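Local coordinates for protein nucleoside diphosphate kinase (Pyrobaculum aerophilum, PDB 1XQI) that probably transfers the gamma phosphate of ATP to nucleoside diphosphates by a ping-pong mechanism through a phosphohistidine intermediate, making nucleoside triphosphates with magnesium as cofactor, at residues L49-A54 against P116-V121; K17-L22 against E181-F186. The protein carries 6 engineered substitutions. One frame throughout, in Å; residues are numbered along the deposited sequence.

Contact 1: residues L49-A54 against P116-V121; sequences LKMVKA and PNVVMV. Engineered in segment 116-121: Asn117 (natural residue Ile).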
loop_
_atom_site.group_PDB
_atom_site.type_symbol
_atom_site.label_atom_id
_atom_site.label_comp_id
_atom_site.label_asym_id
_atom_site.label_seq_id
_atom_site.Cartn_x
_atom_site.Cartn_y
_atom_site.Cartn_z
ATOM N N LEU A 49 -3.670 2.031 4.604
ATOM C CA LEU A 49 -3.276 1.169 3.512
ATOM C C LEU A 49 -2.617 -0.067 4.086
ATOM O O LEU A 49 -1.673 0.067 4.835
ATOM C CB LEU A 49 -2.262 1.879 2.629
ATOM C CG LEU A 49 -2.043 1.546 1.133
ATOM C CD1 LEU A 49 -0.575 1.624 0.876
ATOM C CD2 LEU A 49 -2.515 0.254 0.733
ATOM N N LYS A 50 -3.113 -1.258 3.751
ATOM C CA LYS A 50 -2.395 -2.481 4.058
ATOM C C LYS A 50 -2.719 -3.605 3.088
ATOM O O LYS A 50 -3.819 -3.644 2.565
ATOM C CB LYS A 50 -2.650 -2.928 5.491
ATOM C CG LYS A 50 -4.083 -3.192 5.875
ATOM C CD LYS A 50 -4.088 -3.624 7.314
ATOM C CE LYS A 50 -5.496 -3.849 7.821
ATOM N NZ LYS A 50 -5.467 -3.823 9.317
HETATM N N MSE A 51 -1.747 -4.482 2.825
HETATM C CA MSE A 51 -1.976 -5.733 2.080
HETATM C C MSE A 51 -2.372 -6.797 3.163
HETATM O O MSE A 51 -1.706 -6.912 4.201
HETATM C CB MSE A 51 -0.729 -6.151 1.275
HETATM C CG MSE A 51 -0.880 -7.539 0.615
HETATM SE SE MSE A 51 0.532 -7.997 -0.436
HETATM C CE MSE A 51 0.212 -6.843 -1.721
ATOM N N VAL A 52 -3.466 -7.526 2.936
ATOM C CA VAL A 52 -3.906 -8.554 3.885
ATOM C C VAL A 52 -4.358 -9.817 3.176
ATOM O O VAL A 52 -5.045 -9.764 2.160
ATOM C CB VAL A 52 -5.087 -8.077 4.780
ATOM C CG1 VAL A 52 -4.614 -7.119 5.889
ATOM C CG2 VAL A 52 -6.223 -7.449 3.908
ATOM N N LYS A 53 -3.941 -10.952 3.722
ATOM C CA LYS A 53 -4.564 -12.252 3.467
ATOM C C LYS A 53 -5.734 -12.483 4.434
ATOM O O LYS A 53 -5.528 -12.800 5.592
ATOM C CB LYS A 53 -3.511 -13.350 3.644
ATOM C CG LYS A 53 -3.844 -14.647 2.928
ATOM C CD LYS A 53 -3.984 -14.448 1.399
ATOM C CE LYS A 53 -4.742 -15.617 0.817
ATOM N NZ LYS A 53 -5.895 -15.938 1.740
ATOM N N ALA A 54 -6.957 -12.295 3.961
ATOM C CA ALA A 54 -8.135 -12.402 4.823
ATOM C C ALA A 54 -8.609 -13.839 5.002
ATOM O O ALA A 54 -8.539 -14.645 4.082
ATOM C CB ALA A 54 -9.236 -11.562 4.258
ATOM N N PRO A 116 -4.025 -12.354 -1.729
ATOM C CA PRO A 116 -3.943 -11.061 -1.027
ATOM C C PRO A 116 -4.926 -9.993 -1.581
ATOM O O PRO A 116 -5.099 -9.879 -2.811
ATOM C CB PRO A 116 -2.476 -10.628 -1.248
ATOM C CG PRO A 116 -1.723 -11.926 -1.624
ATOM C CD PRO A 116 -2.743 -12.749 -2.363
ATOM N N ASN A 117 -5.566 -9.269 -0.658
ATOM C CA ASN A 117 -6.238 -7.998 -0.922
ATOM C C ASN A 117 -5.372 -6.847 -0.437
ATOM O O ASN A 117 -4.395 -7.031 0.294
ATOM C CB ASN A 117 -7.562 -7.894 -0.163
ATOM C CG ASN A 117 -8.573 -8.933 -0.579
ATOM O OD1 ASN A 117 -8.883 -9.860 0.181
ATOM N ND2 ASN A 117 -9.106 -8.787 -1.787
ATOM N N VAL A 118 -5.749 -5.643 -0.829
ATOM C CA VAL A 118 -5.106 -4.423 -0.382
ATOM C C VAL A 118 -6.290 -3.564 -0.029
ATOM O O VAL A 118 -7.192 -3.393 -0.855
ATOM C CB VAL A 118 -4.193 -3.809 -1.500
ATOM C CG1 VAL A 118 -3.820 -2.328 -1.214
ATOM C CG2 VAL A 118 -2.918 -4.628 -1.618
ATOM N N VAL A 119 -6.310 -3.101 1.223
ATOM C CA VAL A 119 -7.366 -2.282 1.789
ATOM C C VAL A 119 -6.840 -0.853 1.965
ATOM O O VAL A 119 -5.715 -0.644 2.452
ATOM C CB VAL A 119 -7.796 -2.819 3.183
ATOM C CG1 VAL A 119 -9.110 -2.163 3.624
ATOM C CG2 VAL A 119 -8.016 -4.335 3.119
HETATM N N MSE A 120 -7.636 0.135 1.583
HETATM C CA MSE A 120 -7.206 1.534 1.767
HETATM C C MSE A 120 -8.387 2.360 2.221
HETATM O O MSE A 120 -9.561 2.029 1.993
HETATM C CB MSE A 120 -6.505 2.147 0.481
HETATM C CG MSE A 120 -7.403 2.299 -0.760
HETATM SE SE MSE A 120 -6.481 2.811 -2.234
HETATM C CE MSE A 120 -5.714 1.245 -2.430
ATOM N N VAL A 121 -8.060 3.453 2.897
ATOM C CA VAL A 121 -9.082 4.429 3.268
ATOM C C VAL A 121 -8.730 5.698 2.533
ATOM O O VAL A 121 -7.565 6.120 2.530
ATOM C CB VAL A 121 -9.135 4.633 4.764
ATOM C CG1 VAL A 121 -10.145 5.754 5.147
ATOM C CG2 VAL A 121 -9.548 3.330 5.436
#
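Two neighbouring antiparallel strands of the ferredoxin-fold sheet meet here, 45-52 and 117-123. Lys50 and Val119 form one hydrogen-bonded pair: Lys50 N to Val119 O (3.0 Å) lies in the carbonyl plane, and Val119 N reaches Lys50 O almost along its C=O axis, at 2.9 Å. Val52 and Asn117 form the next. There Val52 N approaches Asn117 O at 2.8 Å from above the carbonyl plane, while Asn117 N meets Val52 O in plane. On one face, Leu49 has CG anti to its backbone N (chi1 -155°), which sets CD2 against Val118 CG1, 3.5 Å away. Met51, a selenomethionine, runs alongside the Pro116 ring, Met51 CG lying 3.9 Å from Pro116 CB, and then bends at chi3 (-70°) so that Met51 CE turns back to Val118 CG2, 3.8 Å off. On the other face, the side chains of Val52 and Val119 cross obliquely, CG2 of Val52 3.7 Å from CG2 of Val119, and Trp187 of helix 177-187 covers both. ND2 of the engineered Asn117 is hydrogen-bonded to Leu22 O. The backbones of Leu49 and Met51 also form hydrogen bonds with the second subunit, so strand 45-52 joins the subunit interface of this ferredoxin-like nucleoside diphosphate kinase fold.

Contact 2: residues K17-L22 against E181-F186; sequences KTLLIL and EREIRF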
loop_
_atom_site.group_PDB
_atom_site.type_symbol
_atom_site.label_atom_id
_atom_site.label_comp_id
_atom_site.label_asym_id
_atom_site.label_seq_id
_atom_site.Cartn_x
_atom_site.Cartn_y
_atom_site.Cartn_z
ATOM N N LYS A 17 -14.638 9.949 4.564
ATOM C CA LYS A 17 -13.659 8.916 4.277
ATOM C C LYS A 17 -14.397 7.767 3.664
ATOM O O LYS A 17 -15.599 7.601 3.885
ATOM C CB LYS A 17 -13.064 8.385 5.573
ATOM C CG LYS A 17 -11.918 9.144 6.082
ATOM C CD LYS A 17 -11.335 8.512 7.321
ATOM C CE LYS A 17 -11.580 9.375 8.533
ATOM N NZ LYS A 17 -12.846 8.983 9.146
ATOM N N THR A 18 -13.702 6.905 2.954
ATOM C CA THR A 18 -14.371 5.718 2.437
ATOM C C THR A 18 -13.395 4.560 2.380
ATOM O O THR A 18 -12.192 4.768 2.406
ATOM C CB THR A 18 -15.016 5.984 1.050
ATOM O OG1 THR A 18 -15.844 4.871 0.678
ATOM C CG2 THR A 18 -13.919 6.272 -0.024
ATOM N N LEU A 19 -13.912 3.343 2.319
ATOM C CA LEU A 19 -13.061 2.171 2.302
ATOM C C LEU A 19 -13.080 1.585 0.897
ATOM O O LEU A 19 -14.165 1.327 0.311
ATOM C CB LEU A 19 -13.604 1.153 3.312
ATOM C CG LEU A 19 -12.876 -0.136 3.728
ATOM C CD1 LEU A 19 -12.830 -1.142 2.620
ATOM C CD2 LEU A 19 -11.485 0.180 4.239
ATOM N N LEU A 20 -11.883 1.358 0.369
ATOM C CA LEU A 20 -11.714 0.692 -0.905
ATOM C C LEU A 20 -10.857 -0.565 -0.738
ATOM O O LEU A 20 -9.832 -0.529 -0.076
ATOM C CB LEU A 20 -11.103 1.661 -1.942
ATOM C CG LEU A 20 -11.024 0.965 -3.306
ATOM C CD1 LEU A 20 -12.128 1.368 -4.335
ATOM C CD2 LEU A 20 -9.619 1.121 -3.836
ATOM N N ILE A 21 -11.279 -1.674 -1.348
ATOM C CA ILE A 21 -10.503 -2.938 -1.333
ATOM C C ILE A 21 -10.127 -3.337 -2.745
ATOM O O ILE A 21 -11.010 -3.486 -3.593
ATOM C CB ILE A 21 -11.317 -4.118 -0.763
ATOM C CG1 ILE A 21 -11.931 -3.713 0.591
ATOM C CG2 ILE A 21 -10.427 -5.394 -0.684
ATOM C CD1 ILE A 21 -12.759 -4.780 1.254
ATOM N N LEU A 22 -8.834 -3.480 -3.017
ATOM C CA LEU A 22 -8.420 -4.114 -4.253
ATOM C C LEU A 22 -8.496 -5.614 -3.973
ATOM O O LEU A 22 -7.887 -6.093 -3.025
ATOM C CB LEU A 22 -7.031 -3.661 -4.723
ATOM C CG LEU A 22 -6.924 -2.231 -5.286
ATOM C CD1 LEU A 22 -8.248 -1.613 -5.685
ATOM C CD2 LEU A 22 -6.237 -1.259 -4.325
ATOM N N GLU A 181 -18.036 4.243 7.684
ATOM C CA GLU A 181 -17.544 4.249 9.086
ATOM C C GLU A 181 -17.486 2.803 9.656
ATOM O O GLU A 181 -16.607 2.461 10.450
ATOM C CB GLU A 181 -18.324 5.238 10.005
ATOM N N ARG A 182 -18.369 1.930 9.187
ATOM C CA ARG A 182 -18.338 0.537 9.650
ATOM C C ARG A 182 -17.221 -0.314 9.011
ATOM O O ARG A 182 -16.488 -1.022 9.696
ATOM C CB ARG A 182 -19.696 -0.116 9.396
ATOM C CG ARG A 182 -20.094 -1.019 10.498
ATOM C CD ARG A 182 -21.100 -2.062 10.033
ATOM N NE ARG A 182 -20.483 -3.087 9.208
ATOM C CZ ARG A 182 -20.652 -3.206 7.900
ATOM N NH1 ARG A 182 -21.441 -2.338 7.278
ATOM N NH2 ARG A 182 -20.040 -4.192 7.234
ATOM N N GLU A 183 -17.095 -0.251 7.693
ATOM C CA GLU A 183 -16.067 -1.003 7.001
ATOM C C GLU A 183 -14.678 -0.482 7.383
ATOM O O GLU A 183 -13.738 -1.302 7.491
ATOM C CB GLU A 183 -16.297 -0.979 5.499
ATOM C CG GLU A 183 -17.679 -1.447 5.105
ATOM C CD GLU A 183 -17.927 -1.405 3.590
ATOM O OE1 GLU A 183 -18.842 -2.158 3.110
ATOM O OE2 GLU A 183 -17.223 -0.617 2.890
ATOM N N ILE A 184 -14.561 0.836 7.651
ATOM C CA ILE A 184 -13.310 1.414 8.165
ATOM C C ILE A 184 -12.904 0.839 9.531
ATOM O O ILE A 184 -11.779 0.333 9.675
ATOM C CB ILE A 184 -13.277 2.960 8.179
ATOM C CG1 ILE A 184 -13.235 3.525 6.768
ATOM C CG2 ILE A 184 -12.060 3.447 8.957
ATOM C CD1 ILE A 184 -13.604 5.016 6.711
ATOM N N ARG A 185 -13.796 0.905 10.522
ATOM C CA ARG A 185 -13.525 0.300 11.874
ATOM C C ARG A 185 -13.176 -1.198 11.767
ATOM O O ARG A 185 -12.248 -1.687 12.395
ATOM C CB ARG A 185 -14.700 0.518 12.889
ATOM C CG ARG A 185 -14.486 -0.211 14.309
ATOM C CD ARG A 185 -15.792 -0.836 14.961
ATOM N NE ARG A 185 -16.744 -1.229 13.902
ATOM C CZ ARG A 185 -16.775 -2.411 13.258
ATOM N NH1 ARG A 185 -15.931 -3.409 13.587
ATOM N NH2 ARG A 185 -17.675 -2.592 12.279
ATOM N N PHE A 186 -13.927 -1.904 10.936
ATOM C CA PHE A 186 -13.733 -3.339 10.736
ATOM C C PHE A 186 -12.297 -3.735 10.430
ATOM O O PHE A 186 -11.823 -4.703 10.998
ATOM C CB PHE A 186 -14.669 -3.882 9.638
ATOM C CG PHE A 186 -14.521 -5.352 9.425
ATOM C CD1 PHE A 186 -15.265 -6.254 10.181
ATOM C CD2 PHE A 186 -13.592 -5.847 8.503
ATOM C CE1 PHE A 186 -15.092 -7.628 10.016
ATOM C CE2 PHE A 186 -13.429 -7.211 8.320
ATOM C CZ PHE A 186 -14.176 -8.103 9.079
#
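With CG1 anti to its own carbonyl carbon (chi1 -69°) and CD1 extended beyond it, Ile184 reaches from the helix to the start of strand 17-22. Leu19 answers with CG anti to its backbone N (chi1 -171°), and Glu183 holds CG anti to its carbonyl carbon, with the chain extended through CD. The Ile184 CD1 methyl ends 3.6 Å from Lys17 CB, so the lysine contributes the aliphatic root of its side chain. Further along, Ile184 CG1 lies 4.2 Å from Leu19 CB. Leu19 CG rests on the CB methylene of Glu183, 3.9 Å away, the two side chains crossing obliquely. No hydrogen bond joins the segments; the helix lies over the sheet by van der Waals contacts, mostly between carbon atoms, and the axes of segments 17-22 and 181-186 approach to 7.3 Å, at 60°. This is the helix-on-sheet layer of the alpha/beta sandwich, helix 177-187 covering the face that carries Lys17 and Leu19. Val119 of the adjacent strand also packs on Leu19. The carboxylate of Glu183 leads from this layer to the active site: OE2 is hydrogen-bonded to both Ser174 OG and His172 NE2, where His172 is the predicted phosphohistidine. Two bonds thus grip one oxygen, which probably helps to orient the imidazole and would be expected to polarise it.

Overall arrangement
From the N terminus, strand 17-22 comes first and waits for its helical partner until residues 181-186, so contact 2 closes a loop spanning most of the chain. Contact 1 is nested inside it: residues 49-54 pair with 116-121 after 61 intervening residues, largely helical, that include the insert 68-100. The two contacts, with centres about 11 Å apart, share one sheet, since strand 117-123 lies between 45-52 and 17-22. They touch directly where Val118 O meets Leu22 N at 2.7 Å, a probable hydrogen bond. Contact 1 joins strands within the sheet, whereas contact 2 fastens the C-terminal helix across it, beside strand 171-173 with its predicted active-site histidine.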